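Local structure of hypothetical protein Rv2827c (Mycobacterium tuberculosis, 1ZEL) at residues A[208-211]-A[212-216]; A[198-201]-A[202-206]; A[161-164]-A[165-169]; A[227-230]-A[231-235]. The protein is of unknown function but probably binds DNA, combining a winged-helix fold with a C-terminal domain related to AbiEi antitoxins. All coordinates share one frame; numbering follows the deposited sequence. Where two conformers were deposited one is given.

Interaction 1: A[208-211]-A[212-216]. With NA (sodium ion), chain C; FMT (formic acid), chain J.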
loop_
_atom_site.group_PDB
_atom_site.type_symbol
_atom_site.label_atom_id
_atom_site.label_comp_id
_atom_site.label_asym_id
_atom_site.label_seq_id
_atom_site.Cartn_x
_atom_site.Cartn_y
_atom_site.Cartn_z
ATOM N N ASP A 208 20.673 -1.574 -0.535
ATOM C CA ASP A 208 21.580 -0.454 -0.209
ATOM C C ASP A 208 20.811 0.887 -0.224
ATOM O O ASP A 208 20.934 1.733 0.701
ATOM C CB ASP A 208 22.771 -0.406 -1.175
ATOM C CG ASP A 208 22.362 -0.443 -2.667
ATOM O OD1 ASP A 208 21.164 -0.515 -3.054
ATOM O OD2 ASP A 208 23.287 -0.413 -3.489
ATOM N N ASP A 209 19.975 1.029 -1.254
ATOM C CA ASP A 209 19.153 2.214 -1.460
ATOM C C ASP A 209 18.199 2.390 -0.271
ATOM O O ASP A 209 18.081 3.481 0.278
ATOM C CB ASP A 209 18.374 2.064 -2.777
ATOM C CG ASP A 209 17.788 3.383 -3.297
ATOM O OD1 ASP A 209 17.876 4.433 -2.609
ATOM O OD2 ASP A 209 17.251 3.365 -4.425
ATOM N N LEU A 210 17.522 1.317 0.128
ATOM C CA LEU A 210 16.581 1.377 1.260
ATOM C C LEU A 210 17.266 1.783 2.568
ATOM O O LEU A 210 16.839 2.717 3.279
ATOM C CB LEU A 210 15.889 0.014 1.405
ATOM C CG LEU A 210 15.104 -0.308 2.684
ATOM C CD1 LEU A 210 13.949 0.618 2.913
ATOM C CD2 LEU A 210 14.592 -1.744 2.626
ATOM N N VAL A 211 18.366 1.101 2.852
ATOM C CA VAL A 211 19.081 1.237 4.113
ATOM C C VAL A 211 19.651 2.646 4.278
ATOM O O VAL A 211 19.595 3.210 5.365
ATOM C CB VAL A 211 20.187 0.153 4.205
ATOM C CG1 VAL A 211 21.201 0.488 5.297
ATOM C CG2 VAL A 211 19.554 -1.211 4.465
ATOM N N ALA A 212 20.196 3.209 3.203
ATOM C CA ALA A 212 20.636 4.604 3.204
ATOM C C ALA A 212 19.523 5.616 3.558
ATOM O O ALA A 212 19.819 6.728 3.998
ATOM C CB ALA A 212 21.272 4.966 1.851
ATOM N N ASP A 213 18.264 5.233 3.386
ATOM C CA ASP A 213 17.125 6.135 3.645
ATOM C C ASP A 213 16.509 5.985 5.020
ATOM O O ASP A 213 15.533 6.676 5.308
ATOM C CB ASP A 213 16.001 5.945 2.606
ATOM C CG ASP A 213 16.468 6.236 1.192
ATOM O OD1 ASP A 213 17.491 6.919 1.039
ATOM O OD2 ASP A 213 15.854 5.756 0.218
ATOM N N CYS A 214 17.043 5.075 5.840
ATOM C CA CYS A 214 16.461 4.787 7.153
ATOM C C CYS A 214 17.276 5.475 8.217
ATOM O O CYS A 214 18.501 5.394 8.231
ATOM C CB CYS A 214 16.468 3.287 7.456
ATOM S SG CYS A 214 15.380 2.352 6.401
ATOM N N SER A 215 16.571 6.146 9.112
ATOM C CA SER A 215 17.169 6.665 10.328
ATOM C C SER A 215 17.129 5.541 11.366
ATOM O O SER A 215 16.080 4.911 11.599
ATOM C CB SER A 215 16.360 7.882 10.782
ATOM O OG SER A 215 16.388 7.988 12.178
ATOM N N ASP A 216 18.263 5.274 11.999
ATOM C CA ASP A 216 18.313 4.195 12.987
ATOM C C ASP A 216 17.473 4.478 14.243
ATOM O O ASP A 216 16.974 3.549 14.866
ATOM C CB ASP A 216 19.754 3.826 13.317
ATOM C CG ASP A 216 20.526 3.313 12.086
ATOM O OD1 ASP A 216 19.921 2.946 11.045
ATOM O OD2 ASP A 216 21.751 3.293 12.143
HETATM NA NA NA C . 18.081 5.783 -0.825
HETATM C C FMT J . 14.216 10.708 12.956
HETATM O O1 FMT J . 13.284 10.331 13.672
HETATM O O2 FMT J . 15.368 10.278 13.033
#
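D209 and D213, four residues apart at the end of helix 207-212, close on a single sodium ion. D209 supplies two ligands of different kinds, its backbone O at 2.5 Å from the sodium and its carboxylate OD1 at 2.2 Å. D213 grips the same ion with both carboxylate oxygens, OD1 at 2.3 Å and OD2 at 2.5 Å. The two carboxylate planes stand 72° apart where they meet at the ion. With CG of D209 anti to its backbone N (chi1 -164°), the carboxylate swings back beside its own carbonyl, and this is how one residue can chelate. The cation also explains how D209 O and D213 OD2, both acceptors, can sit 3.2 Å apart. Y115 OH hydrogen-bonds to D213 OD2, and R167 completes the residues round the ion. Backbone bonds set the spacing of the two aspartates: A212 N reaches D208 O at 3.0 Å, and then D213 N and C214 N each turn back only three residues, to L210 O and V211 O. L210 CD1 and C214 SG touch, and both side chains also meet P183 of helix 183-192. The whole is a sodium site in which two aspartate carboxylates and the D209 carbonyl bind the ion where helix 207-212 ends.

Interaction 2: A[198-201]-A[202-206]; sequences GPWA and DLVPH
W200 packs against both V204 and L203 within one short helix. The six-membered ring of W200 meets V204 at its edge, with CE3 3.9 Å from V204 CG1, and the two side chains cross at about a right angle. L203 instead runs beside the indole, pointing the same way, and its CD2 comes 4.1 Å from W200 CZ3. On another side of the turn P199 CB rests on D202 CB at 3.7 Å.

The backbone hydrogen bonds are mostly weak: P199 O is shared by D202 N and L203 N, and L203 N also leans toward W200 O. The sound bond is V204 N to W200 O, 2.8 Å long, with the donor nearly along the C=O axis. The next bond of that kind cannot form, because P205 has no N-H; instead P205 CD lies 3.2 Å from A201 O.

The polar end of W200 finds its partner beyond the two segments: NE1 bonds to P194 O, which would hold the indole's rotation. I190 of helix 183-192 and L291 of helix 288-296 add to the surroundings of W200.

A 3-10 segment follows at 204-205. At the start, W200 N bonds back to G198 O round P199, so the motif is an inverse gamma turn whose central proline is the N-cap of the short helix that begins at W200.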
loop_
_atom_site.group_PDB
_atom_site.type_symbol
_atom_site.label_atom_id
_atom_site.label_comp_id
_atom_site.label_asym_id
_atom_site.label_seq_id
_atom_site.Cartn_x
_atom_site.Cartn_y
_atom_site.Cartn_z
ATOM N N GLY A 198 5.783 -9.624 -0.861
ATOM C CA GLY A 198 5.818 -10.532 -2.019
ATOM C C GLY A 198 7.078 -10.486 -2.880
ATOM O O GLY A 198 7.809 -11.475 -2.975
ATOM N N PRO A 199 7.353 -9.333 -3.516
ATOM C CA PRO A 199 8.452 -9.317 -4.507
ATOM C C PRO A 199 9.875 -9.167 -3.926
ATOM O O PRO A 199 10.610 -8.223 -4.254
ATOM C CB PRO A 199 8.063 -8.152 -5.420
ATOM C CG PRO A 199 7.336 -7.177 -4.482
ATOM C CD PRO A 199 6.664 -8.026 -3.412
ATOM N N TRP A 200 10.275 -10.116 -3.080
ATOM C CA TRP A 200 11.628 -10.092 -2.507
ATOM C C TRP A 200 12.734 -10.006 -3.554
ATOM O O TRP A 200 13.676 -9.233 -3.393
ATOM C CB TRP A 200 11.855 -11.301 -1.590
ATOM C CG TRP A 200 11.282 -11.086 -0.230
ATOM C CD1 TRP A 200 10.072 -11.504 0.215
ATOM C CD2 TRP A 200 11.876 -10.346 0.837
ATOM N NE1 TRP A 200 9.881 -11.103 1.512
ATOM C CE2 TRP A 200 10.980 -10.394 1.922
ATOM C CE3 TRP A 200 13.092 -9.683 0.993
ATOM C CZ2 TRP A 200 11.250 -9.776 3.155
ATOM C CZ3 TRP A 200 13.363 -9.068 2.212
ATOM C CH2 TRP A 200 12.447 -9.133 3.282
ATOM N N ALA A 201 12.620 -10.778 -4.623
ATOM C CA ALA A 201 13.663 -10.768 -5.670
ATOM C C ALA A 201 13.764 -9.397 -6.323
ATOM O O ALA A 201 14.833 -8.988 -6.749
ATOM C CB ALA A 201 13.422 -11.865 -6.726
ATOM N N ASP A 202 12.643 -8.687 -6.386
ATOM C CA ASP A 202 12.578 -7.338 -6.939
ATOM C C ASP A 202 13.189 -6.314 -5.961
ATOM O O ASP A 202 13.702 -5.268 -6.369
ATOM C CB ASP A 202 11.107 -7.005 -7.196
ATOM C CG ASP A 202 10.885 -6.227 -8.470
ATOM O OD1 ASP A 202 10.274 -5.159 -8.381
ATOM O OD2 ASP A 202 11.282 -6.690 -9.560
ATOM N N LEU A 203 13.110 -6.611 -4.670
ATOM C CA LEU A 203 13.595 -5.676 -3.654
ATOM C C LEU A 203 15.092 -5.848 -3.381
ATOM O O LEU A 203 15.818 -4.865 -3.268
ATOM C CB LEU A 203 12.820 -5.852 -2.344
ATOM C CG LEU A 203 13.342 -5.065 -1.127
ATOM C CD1 LEU A 203 13.092 -3.557 -1.305
ATOM C CD2 LEU A 203 12.690 -5.564 0.123
ATOM N N VAL A 204 15.541 -7.097 -3.269
ATOM C CA VAL A 204 16.862 -7.373 -2.683
ATOM C C VAL A 204 18.045 -6.707 -3.388
ATOM O O VAL A 204 19.030 -6.417 -2.721
ATOM C CB VAL A 204 17.145 -8.876 -2.385
ATOM C CG1 VAL A 204 16.262 -9.359 -1.241
ATOM C CG2 VAL A 204 16.959 -9.766 -3.633
ATOM N N PRO A 205 17.969 -6.465 -4.718
ATOM C CA PRO A 205 19.076 -5.723 -5.348
ATOM C C PRO A 205 19.187 -4.276 -4.884
ATOM O O PRO A 205 20.226 -3.646 -5.093
ATOM C CB PRO A 205 18.702 -5.746 -6.836
ATOM C CG PRO A 205 17.834 -6.960 -6.968
ATOM C CD PRO A 205 16.977 -6.864 -5.736
ATOM N N HIS A 206 18.129 -3.756 -4.264
ATOM C CA HIS A 206 18.052 -2.338 -3.862
ATOM C C HIS A 206 18.060 -2.117 -2.353
ATOM O O HIS A 206 17.637 -1.071 -1.892
ATOM C CB HIS A 206 16.808 -1.672 -4.482
ATOM C CG HIS A 206 16.651 -1.974 -5.942
ATOM N ND1 HIS A 206 17.673 -1.789 -6.848
ATOM C CD2 HIS A 206 15.615 -2.488 -6.643
ATOM C CE1 HIS A 206 17.268 -2.169 -8.047
ATOM N NE2 HIS A 206 16.018 -2.587 -7.951
#

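Interaction 3: A[161-164]-A[165-169]; sequences PALL and VRRRL
L164 and L169 meet across the C-terminal turn of helix 161-166, their side chains crossing at about a right angle. CD2 of L164 is the methyl that does the touching, 3.9 Å from L169 CB and 4.0 Å from L169 CD1. In both leucines CG stands anti to the carbonyl carbon, at chi1 -64° and -60°; it is the backbone of R168, between them, that turns the chain out of the helix and brings L169 CB and CD1 to L164 CD2. P159 and W174 lie against L164 as well.

L163 and R167 relate differently: they lie side by side and point the same way. CD1 of L163 covers the start of the arginine chain, 3.7 Å from R167 CG, while that CG is pressed to 3.0 Å from L163 O. Beyond it the chain bends at both chi2 and chi3, curling the guanidinium away from the leucine and into the sodium site. There NH2 forms a salt bridge with D209 OD1, and NE forms one with D213 OD2, so R167 spans the two aspartates.

The backbone accounts for the L164-L169 meeting. Regular helical bonds run as far as R167 N to L163 O. R168 then takes a positive phi of 62°, and L169 N returns to L164 O at 2.8 Å while R168 N returns to V165 O at 3.1 Å. These two bonds, with the L164-L169 apolar contact closing over them, are the signature of a Schellman motif at a helix C-terminus.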
loop_
_atom_site.group_PDB
_atom_site.type_symbol
_atom_site.label_atom_id
_atom_site.label_comp_id
_atom_site.label_asym_id
_atom_site.label_seq_id
_atom_site.Cartn_x
_atom_site.Cartn_y
_atom_site.Cartn_z
ATOM N N PRO A 161 9.320 13.871 6.042
ATOM C CA PRO A 161 9.254 14.888 4.985
ATOM C C PRO A 161 10.625 15.264 4.418
ATOM O O PRO A 161 10.739 15.406 3.207
ATOM C CB PRO A 161 8.618 16.081 5.685
ATOM C CG PRO A 161 7.688 15.417 6.709
ATOM C CD PRO A 161 8.503 14.256 7.218
ATOM N N ALA A 162 11.640 15.443 5.270
ATOM C CA ALA A 162 12.974 15.816 4.776
ATOM C C ALA A 162 13.553 14.768 3.847
ATOM O O ALA A 162 14.325 15.105 2.941
ATOM C CB ALA A 162 13.944 16.092 5.927
ATOM N N LEU A 163 13.200 13.496 4.081
ATOM C CA LEU A 163 13.632 12.407 3.219
ATOM C C LEU A 163 12.967 12.558 1.842
ATOM O O LEU A 163 13.650 12.501 0.813
ATOM C CB LEU A 163 13.344 11.015 3.841
ATOM C CG LEU A 163 13.625 9.875 2.841
ATOM C CD1 LEU A 163 15.128 9.610 2.669
ATOM C CD2 LEU A 163 12.873 8.601 3.164
ATOM N N LEU A 164 11.643 12.751 1.833
ATOM C CA LEU A 164 10.905 12.991 0.583
ATOM C C LEU A 164 11.548 14.090 -0.263
ATOM O O LEU A 164 11.731 13.904 -1.474
ATOM C CB LEU A 164 9.425 13.297 0.852
ATOM C CG LEU A 164 8.664 12.128 1.494
ATOM C CD1 LEU A 164 7.228 12.552 1.805
ATOM C CD2 LEU A 164 8.703 10.827 0.625
ATOM N N VAL A 165 11.904 15.208 0.373
ATOM C CA VAL A 165 12.533 16.341 -0.317
ATOM C C VAL A 165 13.886 15.943 -0.937
ATOM O O VAL A 165 14.153 16.227 -2.126
ATOM C CB VAL A 165 12.704 17.563 0.651
ATOM C CG1 VAL A 165 13.536 18.639 0.022
ATOM C CG2 VAL A 165 11.347 18.114 1.025
ATOM N N ARG A 166 14.725 15.286 -0.139
ATOM C CA ARG A 166 16.035 14.810 -0.595
ATOM C C ARG A 166 15.876 13.811 -1.732
ATOM O O ARG A 166 16.703 13.771 -2.638
ATOM C CB ARG A 166 16.830 14.189 0.565
ATOM C CG ARG A 166 18.135 13.466 0.177
ATOM C CD ARG A 166 19.127 14.458 -0.470
ATOM N NE ARG A 166 20.344 13.814 -0.984
ATOM C CZ ARG A 166 20.430 13.142 -2.136
ATOM N NH1 ARG A 166 19.364 12.995 -2.924
ATOM N NH2 ARG A 166 21.593 12.610 -2.502
ATOM N N ARG A 167 14.808 13.022 -1.693
ATOM C CA ARG A 167 14.570 11.981 -2.694
ATOM C C ARG A 167 13.821 12.463 -3.940
ATOM O O ARG A 167 13.534 11.661 -4.843
ATOM C CB ARG A 167 13.806 10.793 -2.082
ATOM C CG ARG A 167 14.492 10.122 -0.892
ATOM C CD ARG A 167 15.669 9.296 -1.359
ATOM N NE ARG A 167 15.203 8.036 -1.955
ATOM C CZ ARG A 167 15.992 7.201 -2.625
ATOM N NH1 ARG A 167 17.296 7.477 -2.762
ATOM N NH2 ARG A 167 15.490 6.081 -3.136
ATOM N N ARG A 168 13.499 13.761 -3.969
ATOM C CA ARG A 168 12.729 14.404 -5.048
ATOM C C ARG A 168 11.332 13.814 -5.150
ATOM O O ARG A 168 10.768 13.739 -6.245
ATOM C CB ARG A 168 13.437 14.338 -6.434
ATOM C CG ARG A 168 14.957 14.476 -6.445
ATOM C CD ARG A 168 15.455 15.737 -5.766
ATOM N NE ARG A 168 16.897 15.647 -5.489
ATOM C CZ ARG A 168 17.545 16.389 -4.590
ATOM N NH1 ARG A 168 16.885 17.297 -3.871
ATOM N NH2 ARG A 168 18.853 16.227 -4.404
ATOM N N LEU A 169 10.763 13.413 -4.011
ATOM C CA LEU A 169 9.393 12.912 -3.979
ATOM C C LEU A 169 8.449 14.009 -3.476
ATOM O O LEU A 169 8.807 14.826 -2.622
ATOM C CB LEU A 169 9.279 11.628 -3.140
ATOM C CG LEU A 169 10.140 10.448 -3.654
ATOM C CD1 LEU A 169 10.092 9.249 -2.721
ATOM C CD2 LEU A 169 9.703 10.020 -5.053
#

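Interaction 4: A[227-230]-A[231-235]. With FMT (formic acid), chain H.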
loop_
_atom_site.group_PDB
_atom_site.type_symbol
_atom_site.label_atom_id
_atom_site.label_comp_id
_atom_site.label_asym_id
_atom_site.label_seq_id
_atom_site.Cartn_x
_atom_site.Cartn_y
_atom_site.Cartn_z
ATOM N N PRO A 227 9.065 -8.908 18.220
ATOM C CA PRO A 227 9.881 -10.005 18.755
ATOM C C PRO A 227 11.362 -9.806 18.441
ATOM O O PRO A 227 11.717 -9.024 17.546
ATOM C CB PRO A 227 9.351 -11.227 18.013
ATOM C CG PRO A 227 7.969 -10.823 17.510
ATOM C CD PRO A 227 8.102 -9.371 17.202
ATOM N N THR A 228 12.227 -10.491 19.177
ATOM C CA THR A 228 13.677 -10.345 18.978
ATOM C C THR A 228 14.079 -10.698 17.566
ATOM O O THR A 228 14.982 -10.088 16.989
ATOM C CB THR A 228 14.433 -11.201 19.997
ATOM O OG1 THR A 228 13.992 -10.822 21.308
ATOM C CG2 THR A 228 15.948 -11.005 19.876
ATOM N N SER A 229 13.394 -11.689 16.991
ATOM C CA SER A 229 13.642 -12.085 15.606
ATOM C C SER A 229 13.536 -10.936 14.610
ATOM O O SER A 229 14.290 -10.894 13.640
ATOM C CB SER A 229 12.719 -13.238 15.197
ATOM O OG SER A 229 11.371 -12.883 15.375
ATOM N N ALA A 230 12.598 -10.015 14.843
ATOM C CA ALA A 230 12.442 -8.829 13.981
ATOM C C ALA A 230 13.673 -7.949 14.032
ATOM O O ALA A 230 14.133 -7.468 12.999
ATOM C CB ALA A 230 11.193 -8.028 14.374
ATOM N N TRP A 231 14.214 -7.768 15.246
ATOM C CA TRP A 231 15.424 -7.002 15.461
ATOM C C TRP A 231 16.596 -7.646 14.743
ATOM O O TRP A 231 17.371 -6.965 14.060
ATOM C CB TRP A 231 15.732 -6.929 16.962
ATOM C CG TRP A 231 14.838 -6.019 17.726
ATOM C CD1 TRP A 231 13.576 -6.287 18.169
ATOM C CD2 TRP A 231 15.161 -4.690 18.177
ATOM N NE1 TRP A 231 13.085 -5.197 18.875
ATOM C CE2 TRP A 231 14.039 -4.208 18.891
ATOM C CE3 TRP A 231 16.296 -3.869 18.049
ATOM C CZ2 TRP A 231 14.016 -2.926 19.478
ATOM C CZ3 TRP A 231 16.275 -2.592 18.616
ATOM C CH2 TRP A 231 15.131 -2.127 19.311
ATOM N N GLN A 232 16.713 -8.966 14.880
ATOM C CA GLN A 232 17.775 -9.724 14.185
ATOM C C GLN A 232 17.687 -9.534 12.682
ATOM O O GLN A 232 18.687 -9.192 12.026
ATOM C CB GLN A 232 17.713 -11.214 14.547
ATOM C CG GLN A 232 18.037 -11.487 16.015
ATOM C CD GLN A 232 17.603 -12.868 16.439
ATOM O OE1 GLN A 232 16.517 -13.033 16.972
ATOM N NE2 GLN A 232 18.440 -13.871 16.191
ATOM N N ARG A 233 16.498 -9.764 12.135
ATOM C CA ARG A 233 16.293 -9.602 10.704
ATOM C C ARG A 233 16.484 -8.179 10.200
ATOM O O ARG A 233 17.102 -7.967 9.139
ATOM C CB ARG A 233 14.956 -10.201 10.272
ATOM C CG ARG A 233 14.923 -11.695 10.525
ATOM C CD ARG A 233 13.830 -12.377 9.766
ATOM N NE ARG A 233 12.545 -12.135 10.379
ATOM C CZ ARG A 233 11.893 -12.999 11.147
ATOM N NH1 ARG A 233 12.411 -14.187 11.431
ATOM N NH2 ARG A 233 10.709 -12.657 11.634
ATOM N N ALA A 234 16.025 -7.198 10.976
ATOM C CA ALA A 234 16.165 -5.793 10.564
ATOM C C ALA A 234 17.621 -5.393 10.556
ATOM O O ALA A 234 18.079 -4.661 9.673
ATOM C CB ALA A 234 15.373 -4.870 11.513
ATOM N N SER A 235 18.349 -5.864 11.564
ATOM C CA SER A 235 19.763 -5.549 11.675
ATOM C C SER A 235 20.563 -6.196 10.556
ATOM O O SER A 235 21.485 -5.576 9.999
ATOM C CB SER A 235 20.313 -5.937 13.044
ATOM O OG SER A 235 19.570 -5.287 14.048
HETATM C C FMT H . 13.492 -7.616 21.568
HETATM O O1 FMT H . 14.524 -8.250 21.820
HETATM O O2 FMT H . 13.350 -6.420 21.831
#
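From T228 to A234 the backbone runs as regular alpha helix, with Q232 N, R233 N and A234 N bonded to T228 O, S229 O and A230 O at 3.0, 2.9 and 2.8 Å. P227, the N-cap, presents its O to the edge of the W231 ring, 3.4 Å from CD1 and in the indole plane. T228 OG1, anti to its carbonyl carbon at chi1 -56°, donates a 2.7 Å hydrogen bond to O1 of a formic acid molecule, probably from the crystallisation liquor, and that O1 lies over one face of W231. Q232, extended beyond CG, crosses T228 obliquely, its OE1 3.3 Å from S229 CA and beside T228 CG2; its NE2 donates to Y281 O and P260 O, which fixes the amide's rotation. R233 is bent so that one guanidinium face lies over S229 CB, while NE bonds to A191 O and NH1 to R263 O. One turn further, S235 OG and S235 N reach W231 O from opposite faces of its plane. Chemically, side-chain N-H donors of Q232 and R233 tie the helix to carbonyls of the surrounding chain, while the T228 hydroxyl with the N-H groups of H255 and T256 can hold a small oxygen-bearing molecule, here formic acid.

Overall arrangement
The four contacts come along the chain in the order 3, 2, 1, 4, and all belong to the AbiEi-type C-terminal region of the protein. Interactions 1 and 3, about 13 Å apart between centres, are the pair that touch, so residues far apart in sequence complete one sodium site. Interaction 2 leads directly into interaction 1, its short helix 200-203 preceding helix 207-212, with centres about 15 Å apart. Interaction 4, on helix 228-240, lies about 16 Å from interaction 1 and about 27 Å from interaction 3, centre to centre. The sodium site thus links the 161-169 and 208-216 regions, while interactions 2 and 4 pack against neighbouring helices without contact at the ion.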